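Endo-pectate lyase (Erwinia chrysanthemi, PDB 3B4N) probably cleaves polygalacturonate and methylated pectins within the chain by calcium-dependent elimination, using a right-handed parallel beta-helix fold. Local coordinates at residues G288-Y301 against T332-L344. Residues are numbered along the deposited sequence; the frame is centred on the assembly and turned at random.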
ATOM      1  N   GLY A 288      19.176  -8.044 -13.080  1.00 11.63           N
ATOM      2  CA  GLY A 288      19.503  -8.455 -11.725  1.00 12.07           C
ATOM      3  C   GLY A 288      18.478  -8.162 -10.649  1.00 10.84           C
ATOM      4  O   GLY A 288      18.798  -8.248  -9.462  1.00 11.70           O
ATOM      5  N   ASP A 289      17.257  -7.819 -11.047  1.00 11.32           N
ATOM      6  CA  ASP A 289      16.205  -7.528 -10.070  1.00 10.34           C
ATOM      7  C   ASP A 289      15.894  -8.748  -9.218  1.00 10.73           C
ATOM      8  O   ASP A 289      15.933  -9.881  -9.697  1.00 10.86           O
ATOM      9  CB  ASP A 289      14.896  -7.152 -10.752  1.00 10.80           C
ATOM     10  CG  ASP A 289      14.988  -5.911 -11.602  1.00  9.79           C
ATOM     11  OD1 ASP A 289      16.013  -5.184 -11.574  1.00 10.64           O
ATOM     12  OD2 ASP A 289      13.995  -5.664 -12.305  1.00 10.61           O
ATOM     13  N   VAL A 290      15.551  -8.521  -7.958  1.00 10.48           N
ATOM     14  CA  VAL A 290      15.178  -9.635  -7.097  1.00 11.01           C
ATOM     15  C   VAL A 290      13.988  -9.258  -6.234  1.00 10.49           C
ATOM     16  O   VAL A 290      14.017  -8.232  -5.550  1.00 10.17           O
ATOM     17  CB  VAL A 290      16.310 -10.060  -6.151  1.00  9.71           C
ATOM     18  CG1 VAL A 290      15.857 -11.293  -5.346  1.00 10.18           C
ATOM     19  CG2 VAL A 290      17.573 -10.382  -6.947  1.00 10.70           C
ATOM     20  N   ALA A 291      12.939 -10.073  -6.289  1.00  9.12           N
ATOM     21  CA  ALA A 291      11.747  -9.857  -5.472  1.00  8.80           C
ATOM     22  C   ALA A 291      11.784 -10.900  -4.367  1.00 10.37           C
ATOM     23  O   ALA A 291      11.829 -12.089  -4.641  1.00  9.76           O
ATOM     24  CB  ALA A 291      10.490 -10.032  -6.300  1.00  8.82           C
ATOM     25  N   THR A 292      11.777 -10.445  -3.119  1.00  9.37           N
ATOM     26  CA  THR A 292      11.802 -11.334  -1.959  1.00 10.33           C
ATOM     27  C   THR A 292      10.438 -11.155  -1.304  1.00 10.45           C
ATOM     28  O   THR A 292      10.148 -10.097  -0.753  1.00 12.11           O
ATOM     29  CB  THR A 292      12.952 -10.931  -1.023  1.00 12.45           C
ATOM     30  OG1 THR A 292      14.193 -11.074  -1.734  1.00 13.56           O
ATOM     31  CG2 THR A 292      12.984 -11.812   0.215  1.00 14.73           C
ATOM     32  N   ILE A 293       9.620 -12.205  -1.361  1.00  9.52           N
ATOM     33  CA  ILE A 293       8.238 -12.159  -0.884  1.00  9.92           C
ATOM     34  C   ILE A 293       7.805 -13.237   0.108  1.00 11.41           C
ATOM     35  O   ILE A 293       8.058 -14.423  -0.104  1.00 12.53           O
ATOM     36  CB  ILE A 293       7.273 -12.272  -2.098  1.00 10.94           C
ATOM     37  CG1 ILE A 293       7.543 -11.145  -3.087  1.00 11.17           C
ATOM     38  CG2 ILE A 293       5.820 -12.254  -1.645  1.00 11.55           C
ATOM     39  CD1 ILE A 293       6.800 -11.307  -4.400  1.00 14.27           C
ATOM     40  N   SER A 294       7.117 -12.809   1.165  1.00 10.47           N
ATOM     41  CA  SER A 294       6.557 -13.698   2.180  1.00 11.14           C
ATOM     42  C   SER A 294       5.493 -12.903   2.933  1.00 11.65           C
ATOM     43  O   SER A 294       5.428 -11.675   2.813  1.00 10.88           O
ATOM     44  CB  SER A 294       7.642 -14.204   3.145  1.00 13.22           C
ATOM     45  OG  SER A 294       8.250 -13.153   3.878  1.00 12.69           O
ATOM     46  N   GLY A 295       4.653 -13.603   3.688  1.00 10.44           N
ATOM     47  CA  GLY A 295       3.603 -12.932   4.432  1.00 10.10           C
ATOM     48  C   GLY A 295       2.522 -12.352   3.541  1.00  9.99           C
ATOM     49  O   GLY A 295       1.824 -11.419   3.942  1.00 10.96           O
ATOM     50  N   LEU A 296       2.377 -12.907   2.342  1.00 10.54           N
ATOM     51  CA  LEU A 296       1.386 -12.427   1.384  1.00 11.21           C
ATOM     52  C   LEU A 296       0.108 -13.249   1.441  1.00 11.52           C
ATOM     53  O   LEU A 296       0.139 -14.468   1.293  1.00 12.45           O
ATOM     54  CB  LEU A 296       1.965 -12.474  -0.030  1.00 11.42           C
ATOM     55  CG  LEU A 296       1.053 -12.052  -1.184  1.00 10.05           C
ATOM     56  CD1 LEU A 296       0.658 -10.589  -1.056  1.00 10.90           C
ATOM     57  CD2 LEU A 296       1.800 -12.271  -2.489  1.00 11.72           C
ATOM     58  N   LYS A 297      -1.014 -12.577   1.664  1.00 11.64           N
ATOM     59  CA  LYS A 297      -2.312 -13.239   1.744  1.00 13.01           C
ATOM     60  C   LYS A 297      -3.163 -12.763   0.581  1.00 12.68           C
ATOM     61  O   LYS A 297      -3.259 -11.568   0.316  1.00 13.40           O
ATOM     62  CB  LYS A 297      -2.994 -12.910   3.075  1.00 14.59           C
ATOM     63  CG  LYS A 297      -2.210 -13.398   4.286  1.00 19.38           C
ATOM     64  CD  LYS A 297      -2.899 -13.036   5.588  1.00 24.07           C
ATOM     65  CE  LYS A 297      -2.072 -13.498   6.778  1.00 26.70           C
ATOM     66  NZ  LYS A 297      -2.681 -13.091   8.074  1.00 30.14           N
ATOM     67  N   ILE A 298      -3.774 -13.699  -0.132  1.00 12.23           N
ATOM     68  CA  ILE A 298      -4.580 -13.341  -1.283  1.00 12.70           C
ATOM     69  C   ILE A 298      -5.944 -14.016  -1.240  1.00 14.83           C
ATOM     70  O   ILE A 298      -6.049 -15.225  -1.027  1.00 14.40           O
ATOM     71  CB  ILE A 298      -3.849 -13.729  -2.593  1.00 12.31           C
ATOM     72  CG1 ILE A 298      -2.525 -12.950  -2.694  1.00 12.71           C
ATOM     73  CG2 ILE A 298      -4.746 -13.431  -3.795  1.00 13.22           C
ATOM     74  CD1 ILE A 298      -1.617 -13.397  -3.836  1.00 13.39           C
ATOM     75  N   LYS A 299      -6.989 -13.225  -1.441  1.00 14.72           N
ATOM     76  CA  LYS A 299      -8.350 -13.749  -1.431  1.00 16.59           C
ATOM     77  C   LYS A 299      -8.484 -14.912  -2.415  1.00 17.96           C
ATOM     78  O   LYS A 299      -8.131 -14.792  -3.590  1.00 16.53           O
ATOM     79  CB  LYS A 299      -9.331 -12.636  -1.798  1.00 17.44           C
ATOM     80  CG  LYS A 299     -10.771 -13.087  -1.977  1.00 21.90           C
ATOM     81  CD  LYS A 299     -11.643 -11.913  -2.386  1.00 24.68           C
ATOM     82  CE  LYS A 299     -13.059 -12.355  -2.711  1.00 26.97           C
ATOM     83  NZ  LYS A 299     -13.873 -11.218  -3.223  1.00 28.52           N
ATOM     84  N   ASN A 300      -8.989 -16.036  -1.911  1.00 18.75           N
ATOM     85  CA  ASN A 300      -9.193 -17.249  -2.704  1.00 20.75           C
ATOM     86  C   ASN A 300      -7.985 -17.664  -3.533  1.00 19.52           C
ATOM     87  O   ASN A 300      -8.122 -18.152  -4.657  1.00 20.19           O
ATOM     88  CB  ASN A 300     -10.416 -17.089  -3.609  1.00 24.47           C
ATOM     89  CG  ASN A 300     -11.707 -16.964  -2.818  1.00 26.48           C
ATOM     90  OD1 ASN A 300     -11.951 -17.728  -1.881  1.00 30.56           O
ATOM     91  ND2 ASN A 300     -12.543 -16.003  -3.194  1.00 28.28           N
ATOM     92  N   TYR A 301      -6.800 -17.499  -2.960  1.00 18.38           N
ATOM     93  CA  TYR A 301      -5.573 -17.859  -3.651  1.00 17.52           C
ATOM     94  C   TYR A 301      -5.512 -19.311  -4.102  1.00 19.36           C
ATOM     95  O   TYR A 301      -5.840 -20.222  -3.346  1.00 21.07           O
ATOM     96  CB  TYR A 301      -4.362 -17.603  -2.761  1.00 16.13           C
ATOM     97  CG  TYR A 301      -3.069 -17.987  -3.435  1.00 15.79           C
ATOM     98  CD1 TYR A 301      -2.595 -17.266  -4.531  1.00 15.76           C
ATOM     99  CD2 TYR A 301      -2.356 -19.111  -3.026  1.00 16.01           C
ATOM    100  CE1 TYR A 301      -1.450 -17.658  -5.206  1.00 14.28           C
ATOM    101  CE2 TYR A 301      -1.208 -19.514  -3.694  1.00 16.15           C
ATOM    102  CZ  TYR A 301      -0.762 -18.784  -4.786  1.00 15.60           C
ATOM    103  OH  TYR A 301       0.356 -19.200  -5.463  1.00 15.12           O
ATOM    104  N   THR A 332      16.711 -17.255  -8.610  1.00 14.15           N
ATOM    105  CA  THR A 332      17.602 -16.168  -8.235  1.00 14.62           C
ATOM    106  C   THR A 332      16.865 -14.834  -8.153  1.00 13.39           C
ATOM    107  O   THR A 332      17.055 -14.060  -7.217  1.00 13.99           O
ATOM    108  CB  THR A 332      18.741 -16.021  -9.271  1.00 16.36           C
ATOM    109  OG1 THR A 332      19.516 -17.226  -9.297  1.00 19.80           O
ATOM    110  CG2 THR A 332      19.643 -14.837  -8.928  1.00 17.32           C
ATOM    111  N   ASN A 333      16.011 -14.581  -9.134  1.00 12.56           N
ATOM    112  CA  ASN A 333      15.301 -13.316  -9.200  1.00 11.00           C
ATOM    113  C   ASN A 333      13.928 -13.293  -8.551  1.00 11.95           C
ATOM    114  O   ASN A 333      13.408 -12.226  -8.237  1.00 11.16           O
ATOM    115  CB  ASN A 333      15.232 -12.888 -10.663  1.00 11.20           C
ATOM    116  CG  ASN A 333      16.601 -12.878 -11.300  1.00 12.21           C
ATOM    117  OD1 ASN A 333      17.016 -13.850 -11.937  1.00 15.63           O
ATOM    118  ND2 ASN A 333      17.334 -11.795 -11.091  1.00 14.28           N
ATOM    119  N   CYS A 334      13.346 -14.467  -8.346  1.00 11.45           N
ATOM    120  CA  CYS A 334      12.052 -14.573  -7.689  1.00 11.71           C
ATOM    121  C   CYS A 334      12.249 -15.362  -6.403  1.00 12.34           C
ATOM    122  O   CYS A 334      12.086 -16.589  -6.365  1.00 13.05           O
ATOM    123  CB  CYS A 334      11.039 -15.276  -8.585  1.00 12.94           C
ATOM    124  SG  CYS A 334      10.297 -14.224  -9.871  1.00 13.56           S
ATOM    125  N   LYS A 335      12.626 -14.645  -5.350  1.00 11.61           N
ATOM    126  CA  LYS A 335      12.861 -15.247  -4.052  1.00 12.32           C
ATOM    127  C   LYS A 335      11.547 -15.338  -3.293  1.00 12.75           C
ATOM    128  O   LYS A 335      11.322 -14.640  -2.302  1.00 12.14           O
ATOM    129  CB  LYS A 335      13.883 -14.428  -3.262  1.00 13.49           C
ATOM    130  CG  LYS A 335      15.322 -14.552  -3.764  1.00 18.77           C
ATOM    131  CD  LYS A 335      15.908 -15.912  -3.416  1.00 23.96           C
ATOM    132  CE  LYS A 335      17.369 -16.020  -3.832  1.00 26.74           C
ATOM    133  NZ  LYS A 335      17.933 -17.357  -3.484  1.00 29.15           N
ATOM    134  N   VAL A 336      10.670 -16.188  -3.799  1.00 13.59           N
ATOM    135  CA  VAL A 336       9.383 -16.434  -3.184  1.00 13.49           C
ATOM    136  C   VAL A 336       9.156 -17.943  -3.233  1.00 15.21           C
ATOM    137  O   VAL A 336       9.429 -18.596  -4.242  1.00 14.83           O
ATOM    138  CB  VAL A 336       8.236 -15.670  -3.909  1.00 13.59           C
ATOM    139  CG1 VAL A 336       8.124 -16.124  -5.354  1.00 13.41           C
ATOM    140  CG2 VAL A 336       6.919 -15.895  -3.179  1.00 13.30           C
ATOM    141  N   SER A 337       8.700 -18.498  -2.117  1.00 15.54           N
ATOM    142  CA  SER A 337       8.428 -19.928  -2.021  1.00 17.31           C
ATOM    143  C   SER A 337       6.924 -20.103  -1.851  1.00 18.85           C
ATOM    144  O   SER A 337       6.223 -19.157  -1.491  1.00 18.34           O
ATOM    145  CB  SER A 337       9.150 -20.532  -0.809  1.00 16.74           C
ATOM    146  OG  SER A 337      10.551 -20.288  -0.832  1.00 21.75           O
ATOM    147  N   ARG A 338       6.422 -21.307  -2.105  1.00 20.15           N
ATOM    148  CA  ARG A 338       4.997 -21.566  -1.954  1.00 20.94           C
ATOM    149  C   ARG A 338       4.503 -21.206  -0.559  1.00 20.00           C
ATOM    150  O   ARG A 338       3.357 -20.803  -0.387  1.00 21.05           O
ATOM    151  CB  ARG A 338       4.683 -23.043  -2.219  1.00 23.52           C
ATOM    152  CG  ARG A 338       4.128 -23.332  -3.598  1.00 27.97           C
ATOM    153  CD  ARG A 338       5.229 -23.484  -4.620  1.00 29.77           C
ATOM    154  NE  ARG A 338       4.722 -24.009  -5.884  1.00 31.99           N
ATOM    155  CZ  ARG A 338       5.497 -24.461  -6.863  1.00 31.74           C
ATOM    156  NH1 ARG A 338       4.956 -24.919  -7.982  1.00 33.42           N
ATOM    157  NH2 ARG A 338       6.815 -24.459  -6.719  1.00 32.36           N
ATOM    158  N   SER A 339       5.374 -21.356   0.435  1.00 19.23           N
ATOM    159  CA  SER A 339       5.031 -21.059   1.822  1.00 19.93           C
ATOM    160  C   SER A 339       4.904 -19.561   2.080  1.00 19.90           C
ATOM    161  O   SER A 339       4.448 -19.142   3.148  1.00 20.47           O
ATOM    162  CB  SER A 339       6.097 -21.632   2.757  1.00 21.15           C
ATOM    163  OG  SER A 339       7.345 -20.984   2.566  1.00 21.17           O
ATOM    164  N   GLY A 340       5.313 -18.755   1.108  1.00 18.15           N
ATOM    165  CA  GLY A 340       5.249 -17.316   1.285  1.00 16.93           C
ATOM    166  C   GLY A 340       3.921 -16.688   0.913  1.00 15.46           C
ATOM    167  O   GLY A 340       3.702 -15.510   1.179  1.00 14.88           O
ATOM    168  N   VAL A 341       3.038 -17.468   0.299  1.00 14.43           N
ATOM    169  CA  VAL A 341       1.739 -16.969  -0.127  1.00 15.46           C
ATOM    170  C   VAL A 341       0.646 -17.912   0.344  1.00 16.80           C
ATOM    171  O   VAL A 341       0.811 -19.133   0.303  1.00 17.05           O
ATOM    172  CB  VAL A 341       1.668 -16.863  -1.664  1.00 15.60           C
ATOM    173  CG1 VAL A 341       0.389 -16.148  -2.083  1.00 15.08           C
ATOM    174  CG2 VAL A 341       2.893 -16.134  -2.187  1.00 18.15           C
ATOM    175  N   SER A 342      -0.470 -17.349   0.791  1.00 16.53           N
ATOM    176  CA  SER A 342      -1.569 -18.167   1.268  1.00 17.41           C
ATOM    177  C   SER A 342      -2.925 -17.537   1.010  1.00 17.34           C
ATOM    178  O   SER A 342      -3.039 -16.341   0.726  1.00 16.12           O
ATOM    179  CB  SER A 342      -1.417 -18.436   2.769  1.00 17.80           C
ATOM    180  OG  SER A 342      -1.530 -17.242   3.523  1.00 21.74           O
ATOM    181  N   LYS A 343      -3.953 -18.369   1.109  1.00 17.88           N
ATOM    182  CA  LYS A 343      -5.326 -17.941   0.922  1.00 18.12           C
ATOM    183  C   LYS A 343      -5.707 -17.091   2.131  1.00 18.89           C
ATOM    184  O   LYS A 343      -5.471 -17.483   3.278  1.00 19.61           O
ATOM    185  CB  LYS A 343      -6.235 -19.169   0.834  1.00 20.38           C
ATOM    186  CG  LYS A 343      -7.704 -18.861   0.641  1.00 23.20           C
ATOM    187  CD  LYS A 343      -8.515 -20.151   0.638  1.00 25.96           C
ATOM    188  CE  LYS A 343     -10.002 -19.870   0.518  1.00 28.20           C
ATOM    189  NZ  LYS A 343     -10.805 -21.122   0.556  1.00 31.82           N
ATOM    190  N   LEU A 344      -6.283 -15.925   1.870  1.00 19.07           N
ATOM    191  CA  LEU A 344      -6.689 -15.030   2.943  1.00 21.25           C
ATOM    192  C   LEU A 344      -7.809 -15.682   3.750  1.00 22.29           C
ATOM    193  O   LEU A 344      -8.588 -16.452   3.151  1.00 24.09           O
ATOM    194  CB  LEU A 344      -7.164 -13.705   2.348  1.00 20.93           C
ATOM    195  CG  LEU A 344      -7.794 -12.683   3.295  1.00 20.14           C
ATOM    196  CD1 LEU A 344      -6.793 -12.282   4.362  1.00 20.65           C
ATOM    197  CD2 LEU A 344      -8.251 -11.474   2.493  1.00 20.33           C
ATOM    198  OXT LEU A 344      -7.898 -15.411   4.966  1.00 25.98           O
TER
HETATM  199  O   HOH W   1       8.718 -17.023   0.380  1.00 13.89           O
HETATM  200  O   HOH W   2       4.236 -16.241   4.529  1.00 21.67           O
HETATM  201  O   HOH W   3       0.996 -15.908   3.505  1.00 17.70           O
HETATM  202  O   HOH W   4      -9.811 -16.189   0.698  1.00 21.92           O
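Ala291 N donates to Asn333 O and Ala291 O accepts from Lys335 N (a bent bond, 132° at the hydrogen), the first of two short parallel pairings that join 288-301 to 332-344, the C-terminal end of the right-handed parallel beta-helix. Ile293 N continues this run by reaching Lys335 O. In the second, Leu296 and Ile298 alternate in the same way with Gly340, Ser342 and Leu344. Ile298 O is gripped from opposite faces of its plane, by Leu344 N at 3.0 Å and by Tyr301 N at 3.1 Å, which ties the turn at 298-301 to the chain terminus. Where the 338-340 3-10 turn interrupts the pairing, one water bridges Ile293 O to Ser337 N and another Gly295 N to Ser339 O; a third links Leu296 O to Ser342 OG.

Asn333 adds a direct side-chain bond: its ND2 donates to Asp289 O over 2.8 Å, with the acceptor in its amide plane.

Apolar contacts gather around Val341. With chi1 at -172°, its CG1 lies anti to the backbone N. This methyl sits 3.8 Å above the centre of the Tyr301 ring, a CH-pi contact, and also meets Ile298 CD1. Val341 CG2 lies alongside Leu296 CD2, and Val336 CG2 packs 3.8 Å from Ile293 CB.

Backbone bonds thus set the register, while Ala291, Ile293, Leu296, Val336, Val341 and disulfide-bonded Cys334 share one face, packing toward strands 276-284 and 309-313.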